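Local coordinates for VgrG protein (Vibrio cholerae, PDB 4DTH) that probably cross-links monomeric actin as a secreted toxin effector, using the ATP and magnesium ions bound in its actin cross-linking domain, at residues 175-181 against 346-352; 194-200 against 275-279; 200-206 against 228-234; 280-284 against 322-327. All blocks are in the same frame, centred on the assembly; numbering follows the deposited sequence. Where two conformers were deposited one is given.

Contact 1: residues 175-181 against 346-352; sequences ATVGVAA and LAILFEF. With ATP (adenosine-5'-triphosphate), chain B.
Leu-349, in the m,p rotamer, lays its CD2 3.4 Å from C5 of the ATP adenine. It belongs to an antiparallel pair of strands in the mixed sheet of the domain whose one face, with Thr-176, Gly-178, Leu-349 and Glu-351, lines the nucleotide pocket. Both strands are extended, with axes 4.5 Å apart and N-to-C directions at 151°. Ala-175/Phe-352, Val-177/Phe-350 and Val-179/Ile-348 are the hydrogen-bonded pairs, Thr-176/Glu-351 and Gly-178/Leu-349 non-hydrogen-bonded ones; Val-177 N to Phe-350 O and Phe-350 N to Val-177 O are each 2.9 Å. Gly-178 suits its place because a CB there would crowd Leu-349 CD1. On the opposite face apolar residues meet, Val-177 CG2 lying 3.7 Å from Phe-352 CE1, and helix 190-196 covers them through Leu-195. Glu-351, extended (t,t), is a magnesium ligand and also salt-bridges Arg-353. One water is hydrogen-bonded to Thr-176 OG1 at 2.8 Å and to Glu-351 OE1 at 3.0 Å.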
# COMPACT_ATOMS: atom_id res chain seq x y z
N ALA A 175 4.05 6.01 1.23
CA ALA A 175 3.37 6.18 2.50
C ALA A 175 1.92 5.80 2.27
O ALA A 175 1.37 6.06 1.19
CB ALA A 175 3.46 7.62 2.98
N THR A 176 1.30 5.16 3.28
CA THR A 176 -0.11 4.77 3.25
C THR A 176 -0.80 5.44 4.42
O THR A 176 -0.34 5.31 5.56
CB THR A 176 -0.26 3.24 3.20
OG1 THR A 176 0.32 2.77 1.97
CG2 THR A 176 -1.72 2.79 3.27
N VAL A 177 -1.88 6.17 4.14
CA VAL A 177 -2.66 6.90 5.14
C VAL A 177 -4.03 6.23 5.27
O VAL A 177 -4.68 5.96 4.27
CB VAL A 177 -2.77 8.41 4.77
CG1 VAL A 177 -3.81 9.15 5.63
CG2 VAL A 177 -1.41 9.11 4.84
N GLY A 178 -4.45 6.00 6.52
CA GLY A 178 -5.76 5.46 6.81
C GLY A 178 -6.61 6.49 7.51
O GLY A 178 -6.14 7.13 8.46
N VAL A 179 -7.85 6.71 7.04
CA VAL A 179 -8.80 7.67 7.63
C VAL A 179 -10.17 7.03 7.82
O VAL A 179 -10.47 6.06 7.11
CB VAL A 179 -8.93 8.99 6.81
CG1 VAL A 179 -7.63 9.78 6.79
CG2 VAL A 179 -9.44 8.73 5.38
N ALA A 180 -11.03 7.59 8.70
CA ALA A 180 -12.41 7.12 8.86
C ALA A 180 -13.09 7.34 7.50
O ALA A 180 -12.94 8.41 6.90
CB ALA A 180 -13.13 7.93 9.93
N ALA A 181 -13.79 6.30 6.98
CA ALA A 181 -14.47 6.36 5.69
C ALA A 181 -15.51 7.49 5.67
O ALA A 181 -15.62 8.19 4.66
CB ALA A 181 -15.12 5.03 5.36
N LEU A 346 -15.39 1.94 9.94
CA LEU A 346 -14.57 1.62 8.79
C LEU A 346 -13.50 2.66 8.50
O LEU A 346 -13.78 3.86 8.49
CB LEU A 346 -15.45 1.41 7.54
CG LEU A 346 -14.73 1.22 6.19
CD1 LEU A 346 -14.04 -0.14 6.09
CD2 LEU A 346 -15.70 1.37 5.04
N ALA A 347 -12.26 2.18 8.29
CA ALA A 347 -11.15 3.01 7.87
C ALA A 347 -10.89 2.64 6.42
O ALA A 347 -10.99 1.47 6.04
CB ALA A 347 -9.91 2.73 8.71
N ILE A 348 -10.57 3.65 5.61
CA ILE A 348 -10.22 3.46 4.20
C ILE A 348 -8.81 3.98 4.00
O ILE A 348 -8.45 5.02 4.56
CB ILE A 348 -11.26 4.02 3.19
CG1 ILE A 348 -11.57 5.52 3.45
CG2 ILE A 348 -12.53 3.12 3.20
CD1 ILE A 348 -12.55 6.20 2.40
N LEU A 349 -8.00 3.22 3.27
CA LEU A 349 -6.57 3.50 3.11
C LEU A 349 -6.15 3.95 1.74
O LEU A 349 -6.74 3.56 0.75
CB LEU A 349 -5.77 2.26 3.54
CG LEU A 349 -5.50 2.16 5.05
CD1 LEU A 349 -6.77 1.84 5.86
CD2 LEU A 349 -4.48 1.14 5.30
N PHE A 350 -5.08 4.77 1.70
CA PHE A 350 -4.59 5.33 0.44
C PHE A 350 -3.10 5.33 0.38
O PHE A 350 -2.44 5.78 1.32
CB PHE A 350 -5.13 6.76 0.25
CG PHE A 350 -6.63 6.83 0.29
CD1 PHE A 350 -7.39 6.63 -0.87
CD2 PHE A 350 -7.31 7.02 1.49
CE1 PHE A 350 -8.78 6.62 -0.82
CE2 PHE A 350 -8.70 7.02 1.54
CZ PHE A 350 -9.43 6.81 0.38
N GLU A 351 -2.56 4.86 -0.75
CA GLU A 351 -1.12 4.80 -0.95
C GLU A 351 -0.63 5.97 -1.80
O GLU A 351 -1.09 6.14 -2.94
CB GLU A 351 -0.75 3.45 -1.62
CG GLU A 351 0.72 3.29 -1.93
CD GLU A 351 1.08 2.01 -2.65
OE1 GLU A 351 0.46 0.96 -2.35
OE2 GLU A 351 2.02 2.03 -3.47
N PHE A 352 0.31 6.74 -1.26
CA PHE A 352 0.95 7.84 -1.98
C PHE A 352 2.10 7.20 -2.75
O PHE A 352 3.11 6.82 -2.15
CB PHE A 352 1.44 8.92 -1.01
CG PHE A 352 0.30 9.71 -0.40
CD1 PHE A 352 -0.42 9.21 0.68
CD2 PHE A 352 -0.05 10.95 -0.92
CE1 PHE A 352 -1.48 9.93 1.23
CE2 PHE A 352 -1.10 11.69 -0.35
CZ PHE A 352 -1.82 11.17 0.70
PG ATP B . 0.15 -3.94 -2.75
O1G ATP B . 0.14 -2.48 -3.08
O2G ATP B . -1.23 -4.53 -2.86
O3G ATP B . 1.07 -4.71 -3.65
PB ATP B . 0.88 -5.15 -0.24
O1B ATP B . -0.24 -6.12 -0.30
O2B ATP B . 2.16 -5.88 -0.56
O3B ATP B . 0.65 -4.06 -1.24
PA ATP B . -0.06 -4.03 2.18
O1A ATP B . -1.40 -4.22 1.59
O2A ATP B . 0.01 -4.88 3.45
O3A ATP B . 0.97 -4.50 1.22
O5' ATP B . 0.14 -2.47 2.51
C5' ATP B . 1.27 -2.14 3.33
C4' ATP B . 1.30 -0.68 3.70
O4' ATP B . 0.05 -0.31 4.36
C3' ATP B . 2.40 -0.33 4.70
O3' ATP B . 2.94 0.98 4.49
C2' ATP B . 1.66 -0.43 6.03
O2' ATP B . 2.33 0.21 7.11
C1' ATP B . 0.36 0.24 5.63
N9 ATP B . -0.78 0.04 6.54
C8 ATP B . -1.33 -1.16 6.92
N7 ATP B . -2.35 -1.02 7.73
C5 ATP B . -2.47 0.35 7.90
C6 ATP B . -3.37 1.15 8.63
N6 ATP B . -4.37 0.66 9.38
N1 ATP B . -3.21 2.49 8.56
C2 ATP B . -2.23 2.99 7.81
N3 ATP B . -1.33 2.34 7.08
C4 ATP B . -1.50 1.01 7.16
O HOH W 1 -0.04 0.43 0.57

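Contact 2: residues 194-200 against 275-279; sequences LLESAPW and WEILP
Trp-275, chi1 near -78°, opens the second segment by turning the edge of its six-membered ring toward the face of the Trp-200 five-membered ring: a T-shaped pair with centroids 4.9 Å apart and planes at 76°. Trp-200, with chi1 near +55° (p) and chi2 near -98°, offers that face, and its CD1 comes within 3.6 Å of Trp-275 CE3. Glu-276 leaves the helix with positive phi (73/-60), which turns the chain into strand 277-279, paired antiparallel with strand 343-352; the Glu-276 carboxylate lies at the exposed margin, OE2 3.5 Å from Pro-199 CG. Ile-277, extended and in the m,t rotamer, has the largest area covered by the other segment. Its branched side chain packs against the end of helix 190-196, CD1 lying 3.8 Å from Ala-198 CB and CG2 3.9 Å from Leu-195 CD2; small Ala-198 lets the two segments approach, its CA 5.9 Å from Ile-277 CA. There Ser-197 OG donates to Leu-194 O at 2.6 Å and Ala-198 (-53/132) is extended. Ile-277 O accepts the indole hydrogen bond from Trp-200 NE1 at 2.8 Å, so the one polar atom of that buried ring is satisfied. Leu-278 turns away, and Pro-279 CG lies 3.8 Å from Trp-200 CZ2. Phe-350 and Phe-352 also touch Leu-195: a helix end and its loop packed on one face of an alpha-beta protein's mixed sheet.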
# COMPACT_ATOMS: atom_id res chain seq x y z
N LEU A 194 -5.61 16.61 2.19
CA LEU A 194 -4.54 16.09 1.34
C LEU A 194 -5.10 14.96 0.44
O LEU A 194 -4.85 14.95 -0.77
CB LEU A 194 -3.37 15.56 2.21
CG LEU A 194 -2.18 14.97 1.47
CD1 LEU A 194 -1.46 16.04 0.64
CD2 LEU A 194 -1.21 14.31 2.44
N LEU A 195 -5.90 14.05 1.02
CA LEU A 195 -6.51 12.93 0.28
C LEU A 195 -7.53 13.42 -0.74
O LEU A 195 -7.58 12.90 -1.86
CB LEU A 195 -7.16 11.92 1.23
CG LEU A 195 -6.20 11.12 2.12
CD1 LEU A 195 -6.97 10.38 3.15
CD2 LEU A 195 -5.32 10.17 1.30
N GLU A 196 -8.32 14.43 -0.36
CA GLU A 196 -9.34 15.01 -1.24
C GLU A 196 -8.73 15.77 -2.42
O GLU A 196 -9.41 16.01 -3.43
CB GLU A 196 -10.29 15.90 -0.45
CG GLU A 196 -11.25 15.12 0.43
CD GLU A 196 -11.86 15.97 1.53
OE1 GLU A 196 -11.89 17.21 1.38
OE2 GLU A 196 -12.33 15.39 2.53
N SER A 197 -7.43 16.12 -2.32
CA SER A 197 -6.71 16.79 -3.41
C SER A 197 -6.30 15.81 -4.52
O SER A 197 -5.80 16.26 -5.55
CB SER A 197 -5.51 17.56 -2.88
OG SER A 197 -4.42 16.70 -2.59
N ALA A 198 -6.54 14.48 -4.33
CA ALA A 198 -6.23 13.47 -5.36
C ALA A 198 -6.91 13.90 -6.67
O ALA A 198 -8.06 14.35 -6.63
CB ALA A 198 -6.74 12.10 -4.93
N PRO A 199 -6.18 13.89 -7.81
CA PRO A 199 -6.78 14.39 -9.07
C PRO A 199 -8.06 13.68 -9.49
O PRO A 199 -8.95 14.30 -10.08
CB PRO A 199 -5.67 14.19 -10.11
CG PRO A 199 -4.42 14.06 -9.33
CD PRO A 199 -4.79 13.44 -8.01
N TRP A 200 -8.16 12.38 -9.17
CA TRP A 200 -9.34 11.57 -9.50
C TRP A 200 -10.57 11.91 -8.67
O TRP A 200 -11.67 11.57 -9.09
CB TRP A 200 -9.01 10.07 -9.41
CG TRP A 200 -8.47 9.63 -8.09
CD1 TRP A 200 -7.15 9.43 -7.77
CD2 TRP A 200 -9.22 9.30 -6.91
NE1 TRP A 200 -7.04 9.01 -6.47
CE2 TRP A 200 -8.29 8.93 -5.91
CE3 TRP A 200 -10.59 9.29 -6.60
CZ2 TRP A 200 -8.69 8.56 -4.62
CZ3 TRP A 200 -10.98 8.93 -5.32
CH2 TRP A 200 -10.04 8.58 -4.34
N TRP A 275 -3.00 6.68 -10.60
CA TRP A 275 -3.93 7.10 -9.55
C TRP A 275 -3.29 8.23 -8.70
O TRP A 275 -4.02 9.09 -8.20
CB TRP A 275 -4.27 5.93 -8.61
CG TRP A 275 -5.27 4.97 -9.17
CD1 TRP A 275 -5.01 3.84 -9.88
CD2 TRP A 275 -6.70 5.03 -9.03
NE1 TRP A 275 -6.18 3.18 -10.18
CE2 TRP A 275 -7.23 3.92 -9.70
CE3 TRP A 275 -7.58 5.96 -8.43
CZ2 TRP A 275 -8.61 3.69 -9.80
CZ3 TRP A 275 -8.95 5.72 -8.51
CH2 TRP A 275 -9.45 4.60 -9.19
N GLU A 276 -1.94 8.18 -8.51
CA GLU A 276 -1.10 9.09 -7.69
C GLU A 276 -1.33 8.80 -6.20
O GLU A 276 -0.40 8.44 -5.48
CB GLU A 276 -1.32 10.57 -8.02
CG GLU A 276 -0.93 10.93 -9.45
CD GLU A 276 -1.09 12.40 -9.81
OE1 GLU A 276 -1.26 12.68 -11.01
OE2 GLU A 276 -1.05 13.26 -8.89
N ILE A 277 -2.58 8.95 -5.75
CA ILE A 277 -3.06 8.60 -4.43
C ILE A 277 -3.95 7.38 -4.72
O ILE A 277 -5.06 7.52 -5.24
CB ILE A 277 -3.79 9.76 -3.71
CG1 ILE A 277 -2.81 10.95 -3.50
CG2 ILE A 277 -4.38 9.29 -2.38
CD1 ILE A 277 -3.44 12.29 -3.04
N LEU A 278 -3.41 6.20 -4.46
CA LEU A 278 -4.05 4.94 -4.80
C LEU A 278 -4.98 4.40 -3.71
O LEU A 278 -4.51 4.04 -2.63
CB LEU A 278 -2.97 3.90 -5.14
CG LEU A 278 -3.42 2.47 -5.47
CD1 LEU A 278 -4.15 2.41 -6.80
CD2 LEU A 278 -2.22 1.51 -5.47
N PRO A 279 -6.31 4.26 -3.98
CA PRO A 279 -7.19 3.62 -2.98
C PRO A 279 -6.71 2.19 -2.69
O PRO A 279 -6.36 1.45 -3.62
CB PRO A 279 -8.55 3.62 -3.68
CG PRO A 279 -8.46 4.77 -4.68
CD PRO A 279 -7.05 4.64 -5.19

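Contact 3: residues 200-206 against 228-234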
# COMPACT_ATOMS: atom_id res chain seq x y z
N TRP A 200 -8.16 12.38 -9.17
CA TRP A 200 -9.34 11.57 -9.50
C TRP A 200 -10.57 11.91 -8.67
O TRP A 200 -11.67 11.57 -9.09
CB TRP A 200 -9.01 10.07 -9.41
CG TRP A 200 -8.47 9.63 -8.09
CD1 TRP A 200 -7.15 9.43 -7.77
CD2 TRP A 200 -9.22 9.30 -6.91
NE1 TRP A 200 -7.04 9.01 -6.47
CE2 TRP A 200 -8.29 8.93 -5.91
CE3 TRP A 200 -10.59 9.29 -6.60
CZ2 TRP A 200 -8.69 8.56 -4.62
CZ3 TRP A 200 -10.98 8.93 -5.32
CH2 TRP A 200 -10.04 8.58 -4.34
N TYR A 201 -10.38 12.50 -7.48
CA TYR A 201 -11.53 12.83 -6.63
C TYR A 201 -12.25 14.07 -7.12
O TYR A 201 -11.65 15.15 -7.21
CB TYR A 201 -11.13 12.97 -5.15
CG TYR A 201 -12.31 13.28 -4.25
CD1 TYR A 201 -13.34 12.35 -4.07
CD2 TYR A 201 -12.41 14.50 -3.59
CE1 TYR A 201 -14.43 12.63 -3.24
CE2 TYR A 201 -13.48 14.78 -2.75
CZ TYR A 201 -14.49 13.85 -2.58
OH TYR A 201 -15.56 14.15 -1.78
N GLN A 202 -13.55 13.92 -7.41
CA GLN A 202 -14.37 15.02 -7.93
C GLN A 202 -15.33 15.53 -6.88
O GLN A 202 -16.45 15.04 -6.74
CB GLN A 202 -15.09 14.59 -9.22
CG GLN A 202 -14.13 14.06 -10.27
CD GLN A 202 -14.82 13.83 -11.59
OE1 GLN A 202 -15.49 14.71 -12.12
NE2 GLN A 202 -14.64 12.65 -12.16
N LYS A 203 -14.87 16.52 -6.10
CA LYS A 203 -15.68 17.08 -5.03
C LYS A 203 -17.03 17.66 -5.49
O LYS A 203 -17.98 17.66 -4.70
CB LYS A 203 -14.87 18.07 -4.22
CG LYS A 203 -15.56 18.48 -2.95
CD LYS A 203 -14.64 18.34 -1.74
CE LYS A 203 -15.13 19.19 -0.60
NZ LYS A 203 -15.16 20.64 -0.92
N SER A 204 -17.13 18.08 -6.77
CA SER A 204 -18.37 18.62 -7.35
C SER A 204 -19.52 17.60 -7.30
O SER A 204 -20.69 17.99 -7.30
CB SER A 204 -18.13 19.10 -8.78
OG SER A 204 -17.82 18.03 -9.65
N LEU A 205 -19.18 16.29 -7.24
CA LEU A 205 -20.18 15.22 -7.18
C LEU A 205 -21.03 15.23 -5.90
O LEU A 205 -22.14 14.71 -5.92
CB LEU A 205 -19.53 13.85 -7.41
CG LEU A 205 -19.02 13.60 -8.82
CD1 LEU A 205 -18.13 12.39 -8.85
CD2 LEU A 205 -20.18 13.47 -9.83
N LYS A 206 -20.51 15.81 -4.81
CA LYS A 206 -21.27 15.90 -3.55
C LYS A 206 -22.53 16.73 -3.73
O LYS A 206 -23.63 16.25 -3.46
CB LYS A 206 -20.42 16.52 -2.45
CG LYS A 206 -19.43 15.55 -1.87
CD LYS A 206 -18.87 16.13 -0.64
CE LYS A 206 -17.63 16.86 -0.95
NZ LYS A 206 -17.41 17.90 0.07
N PHE A 228 -21.32 8.85 -2.27
CA PHE A 228 -21.56 8.94 -3.71
C PHE A 228 -20.38 9.57 -4.42
O PHE A 228 -19.93 9.02 -5.42
CB PHE A 228 -22.85 9.73 -4.00
CG PHE A 228 -23.08 10.00 -5.47
CD1 PHE A 228 -23.72 9.05 -6.27
CD2 PHE A 228 -22.69 11.20 -6.05
CE1 PHE A 228 -23.97 9.32 -7.62
CE2 PHE A 228 -22.96 11.47 -7.40
CZ PHE A 228 -23.58 10.52 -8.17
N ALA A 229 -19.87 10.72 -3.93
CA ALA A 229 -18.73 11.38 -4.57
C ALA A 229 -17.48 10.50 -4.58
O ALA A 229 -16.78 10.45 -5.60
CB ALA A 229 -18.43 12.71 -3.91
N TYR A 230 -17.21 9.80 -3.47
CA TYR A 230 -16.05 8.93 -3.33
C TYR A 230 -16.14 7.76 -4.32
O TYR A 230 -15.22 7.57 -5.12
CB TYR A 230 -15.95 8.41 -1.87
CG TYR A 230 -14.81 7.45 -1.65
CD1 TYR A 230 -13.49 7.89 -1.61
CD2 TYR A 230 -15.04 6.08 -1.54
CE1 TYR A 230 -12.43 7.01 -1.42
CE2 TYR A 230 -13.99 5.18 -1.34
CZ TYR A 230 -12.69 5.65 -1.29
OH TYR A 230 -11.65 4.77 -1.12
N LEU A 231 -17.25 6.99 -4.27
CA LEU A 231 -17.44 5.84 -5.16
C LEU A 231 -17.51 6.24 -6.62
O LEU A 231 -16.83 5.63 -7.44
CB LEU A 231 -18.69 5.03 -4.77
CG LEU A 231 -18.58 4.19 -3.51
CD1 LEU A 231 -19.90 3.48 -3.23
CD2 LEU A 231 -17.43 3.16 -3.61
N THR A 232 -18.30 7.29 -6.96
CA THR A 232 -18.39 7.73 -8.35
C THR A 232 -17.01 8.14 -8.87
O THR A 232 -16.67 7.76 -9.98
CB THR A 232 -19.45 8.82 -8.54
OG1 THR A 232 -20.70 8.36 -8.04
CG2 THR A 232 -19.62 9.19 -10.00
N SER A 233 -16.21 8.88 -8.07
CA SER A 233 -14.87 9.29 -8.48
C SER A 233 -13.99 8.07 -8.81
O SER A 233 -13.32 8.06 -9.83
CB SER A 233 -14.21 10.16 -7.42
OG SER A 233 -14.92 11.39 -7.29
N ILE A 234 -14.05 7.02 -7.96
CA ILE A 234 -13.29 5.79 -8.18
C ILE A 234 -13.77 5.05 -9.43
O ILE A 234 -12.95 4.63 -10.24
CB ILE A 234 -13.30 4.89 -6.92
CG1 ILE A 234 -12.43 5.52 -5.81
CG2 ILE A 234 -12.81 3.44 -7.26
CD1 ILE A 234 -12.41 4.77 -4.51
O HOH W 2 -12.81 10.47 -11.19
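Leu-205 is the main bump. Its side chain enters a hollow on helix 221-245 formed by Phe-228, Ala-229, Thr-232 and Ser-233, a knob-into-hole fit in which CB lies 3.8 Å from Ala-229 CB and CD1 reaches 3.7 Å from Thr-232 CG2. Small Ala-229 and Ser-233 leave room in the hollow, and Phe-228 and Thr-232 complete it; the Leu-205 and Ala-229 CA atoms come within 4.9 Å. Thr-232 and Ser-233 turn their hydroxyls back onto their own helix, OG1 to Phe-228 O and OG to Ala-229 O. Lys-206 lays its aliphatic CG 3.6 Å from Ala-229 CB, while its amino group bonds to Gly-185. A loop and the first turn of helix 204-212 thus pack on the side of helix 221-245, in the helical part of this alpha-beta domain. Ser-233 OG also accepts a hydrogen bond from Gln-202 N at 2.9 Å. Trp-200 is the broad bump of the loop: the edge of its indole faces Ser-233 CB, and CZ3 touches Ile-234 CG1 at 3.7 Å. Beside it a water fills a gap, donating to Trp-200 O at 2.6 Å and Ser-233 O at 2.8 Å and accepting from Gln-202 NE2 at 3.0 Å.

Contact 4: residues 280-284 against 322-327. With ATP (adenosine-5'-triphosphate), chain B.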
# COMPACT_ATOMS: atom_id res chain seq x y z
N ARG A 280 -6.60 1.84 -1.40
CA ARG A 280 -6.11 0.53 -0.98
C ARG A 280 -7.19 -0.31 -0.33
O ARG A 280 -6.91 -1.43 0.10
CB ARG A 280 -4.91 0.68 -0.02
CG ARG A 280 -3.64 1.20 -0.68
CD ARG A 280 -2.89 0.18 -1.53
NE ARG A 280 -2.46 -1.00 -0.78
CZ ARG A 280 -3.03 -2.20 -0.88
NH1 ARG A 280 -4.05 -2.39 -1.71
NH2 ARG A 280 -2.58 -3.21 -0.17
N THR A 281 -8.42 0.22 -0.23
CA THR A 281 -9.51 -0.50 0.41
C THR A 281 -10.56 -0.81 -0.63
O THR A 281 -10.84 0.02 -1.50
CB THR A 281 -10.06 0.31 1.61
OG1 THR A 281 -9.00 0.56 2.53
CG2 THR A 281 -11.23 -0.39 2.34
N LYS A 282 -11.14 -2.02 -0.55
CA LYS A 282 -12.21 -2.49 -1.43
C LYS A 282 -13.36 -1.46 -1.43
O LYS A 282 -13.93 -1.19 -0.37
CB LYS A 282 -12.70 -3.87 -0.95
CG LYS A 282 -13.82 -4.50 -1.79
CD LYS A 282 -14.34 -5.81 -1.14
CE LYS A 282 -13.36 -6.97 -1.24
NZ LYS A 282 -13.94 -8.22 -0.68
N PRO A 283 -13.67 -0.85 -2.61
CA PRO A 283 -14.73 0.17 -2.65
C PRO A 283 -16.07 -0.24 -2.05
O PRO A 283 -16.68 0.56 -1.34
CB PRO A 283 -14.84 0.49 -4.15
CG PRO A 283 -13.46 0.28 -4.64
CD PRO A 283 -13.03 -0.99 -3.93
N SER A 284 -16.51 -1.49 -2.28
CA SER A 284 -17.80 -1.97 -1.78
C SER A 284 -17.96 -1.94 -0.24
O SER A 284 -19.09 -1.89 0.24
CB SER A 284 -18.12 -3.36 -2.34
OG SER A 284 -17.26 -4.34 -1.80
N PHE A 322 -17.08 -3.51 -9.28
CA PHE A 322 -17.01 -2.97 -7.93
C PHE A 322 -18.12 -3.45 -7.00
O PHE A 322 -17.89 -3.55 -5.80
CB PHE A 322 -16.88 -1.44 -7.96
CG PHE A 322 -15.51 -1.00 -8.42
CD1 PHE A 322 -14.36 -1.41 -7.75
CD2 PHE A 322 -15.36 -0.16 -9.53
CE1 PHE A 322 -13.09 -1.01 -8.18
CE2 PHE A 322 -14.09 0.24 -9.96
CZ PHE A 322 -12.96 -0.18 -9.27
N GLN A 323 -19.30 -3.74 -7.57
CA GLN A 323 -20.47 -4.23 -6.83
C GLN A 323 -20.22 -5.64 -6.24
O GLN A 323 -20.59 -5.88 -5.09
CB GLN A 323 -21.70 -4.19 -7.75
CG GLN A 323 -22.90 -5.01 -7.30
CD GLN A 323 -23.96 -4.98 -8.37
OE1 GLN A 323 -23.95 -5.79 -9.30
NE2 GLN A 323 -24.86 -4.01 -8.28
N ASP A 324 -19.54 -6.54 -7.00
CA ASP A 324 -19.22 -7.90 -6.59
C ASP A 324 -17.97 -7.95 -5.70
O ASP A 324 -17.44 -9.03 -5.43
CB ASP A 324 -19.12 -8.81 -7.83
CG ASP A 324 -20.40 -8.90 -8.65
OD1 ASP A 324 -21.44 -8.35 -8.21
OD2 ASP A 324 -20.35 -9.51 -9.74
N GLY A 325 -17.50 -6.78 -5.25
CA GLY A 325 -16.35 -6.65 -4.36
C GLY A 325 -15.00 -6.57 -5.04
O GLY A 325 -13.99 -6.93 -4.45
N GLY A 326 -14.97 -6.06 -6.28
CA GLY A 326 -13.72 -5.91 -7.01
C GLY A 326 -12.80 -4.90 -6.35
O GLY A 326 -13.26 -3.95 -5.73
N GLU A 327 -11.49 -5.14 -6.45
CA GLU A 327 -10.48 -4.27 -5.85
C GLU A 327 -9.92 -3.30 -6.89
O GLU A 327 -9.84 -3.64 -8.07
CB GLU A 327 -9.36 -5.13 -5.26
CG GLU A 327 -9.81 -6.06 -4.14
CD GLU A 327 -9.85 -5.46 -2.74
OE1 GLU A 327 -9.71 -4.23 -2.60
OE2 GLU A 327 -10.03 -6.24 -1.78
PG ATP B . 0.15 -3.94 -2.75
O1G ATP B . 0.14 -2.48 -3.08
O2G ATP B . -1.23 -4.53 -2.86
O3G ATP B . 1.07 -4.71 -3.65
PB ATP B . 0.88 -5.15 -0.24
O1B ATP B . -0.24 -6.12 -0.30
O2B ATP B . 2.16 -5.88 -0.56
O3B ATP B . 0.65 -4.06 -1.24
PA ATP B . -0.06 -4.03 2.18
O1A ATP B . -1.40 -4.22 1.59
O2A ATP B . 0.01 -4.88 3.45
O3A ATP B . 0.97 -4.50 1.22
O5' ATP B . 0.14 -2.47 2.51
C5' ATP B . 1.27 -2.14 3.33
C4' ATP B . 1.30 -0.68 3.70
O4' ATP B . 0.05 -0.31 4.36
C3' ATP B . 2.40 -0.33 4.70
O3' ATP B . 2.94 0.98 4.49
C2' ATP B . 1.66 -0.43 6.03
O2' ATP B . 2.33 0.21 7.11
C1' ATP B . 0.36 0.24 5.63
N9 ATP B . -0.78 0.04 6.54
C8 ATP B . -1.33 -1.16 6.92
N7 ATP B . -2.35 -1.02 7.73
C5 ATP B . -2.47 0.35 7.90
C6 ATP B . -3.37 1.15 8.63
N6 ATP B . -4.37 0.66 9.38
N1 ATP B . -3.21 2.49 8.56
C2 ATP B . -2.23 2.99 7.81
N3 ATP B . -1.33 2.34 7.08
C4 ATP B . -1.50 1.01 7.16
O HOH W 3 -15.62 -3.11 -4.59
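A Schellman motif ends helix 312-323 here, and the loop that follows strand 277-279 runs against it. Gly-325 is its C-prime residue, with phi 87°, a conformation glycine adopts with little strain; Gly-326 N reaches back to Tyr-321 O, and Gly-325 N makes a weak bond to Phe-322 O. The apolar part of the contact is one close pair, Pro-283 CG 3.7 Å from Phe-322 CD1: a compact ring against an aromatic one, with Leu-231 and Ile-234 of helix 221-245 packing nearby. Other contacts are van der Waals, as where Ser-284 CB lies 3.5 Å from Phe-322 O and Lys-282 CE 3.3 Å from Gly-325 O. No direct hydrogen bond joins the segments. Water does so instead, accepting from Ser-284 N at 3.0 Å and donating to Phe-322 O at 2.6 Å and Gly-326 O at 2.8 Å, thereby satisfying backbone groups of both segments. Lys-282 NZ and Glu-327 OE2 are 4.5 Å apart, too far for a salt bridge; Glu-327 OE2 is instead bonded to Asn-334. Thr-281 OG1 ties the loop to the sheet at Leu-349. At its start, next to strand 277-279, the loop enters the ATP pocket, where the long, charged Arg-280 suits a phosphate partner: NH2 is modelled 2.3 Å from ATP O1A, an unusually short hydrogen bond.

Contacts 1, 2 and 3 are buried, contact 4 only partly. Contact 1 closes the longest loop, within which the other three are nested, and its regular backbone ladder contrasts with the side-chain chemistry of contacts 2 and 3 and the water bridging of contact 4. Contacts 1 and 2 reach the same sheet, Leu-278 N probably bonding to Glu-351 O. Trp-200 belongs to both 2 and 3, carrying the packing outward from sheet to helices, while Phe-350 meets Tyr-230 directly. Contacts 3 and 4 meet where Leu-231 touches Pro-283. Contacts 1 and 4 both reach ATP, contact 1 chiefly along the adenine and also near the gamma phosphate, contact 4 at the alpha phosphate; contact 3 lies farthest from the chain centre.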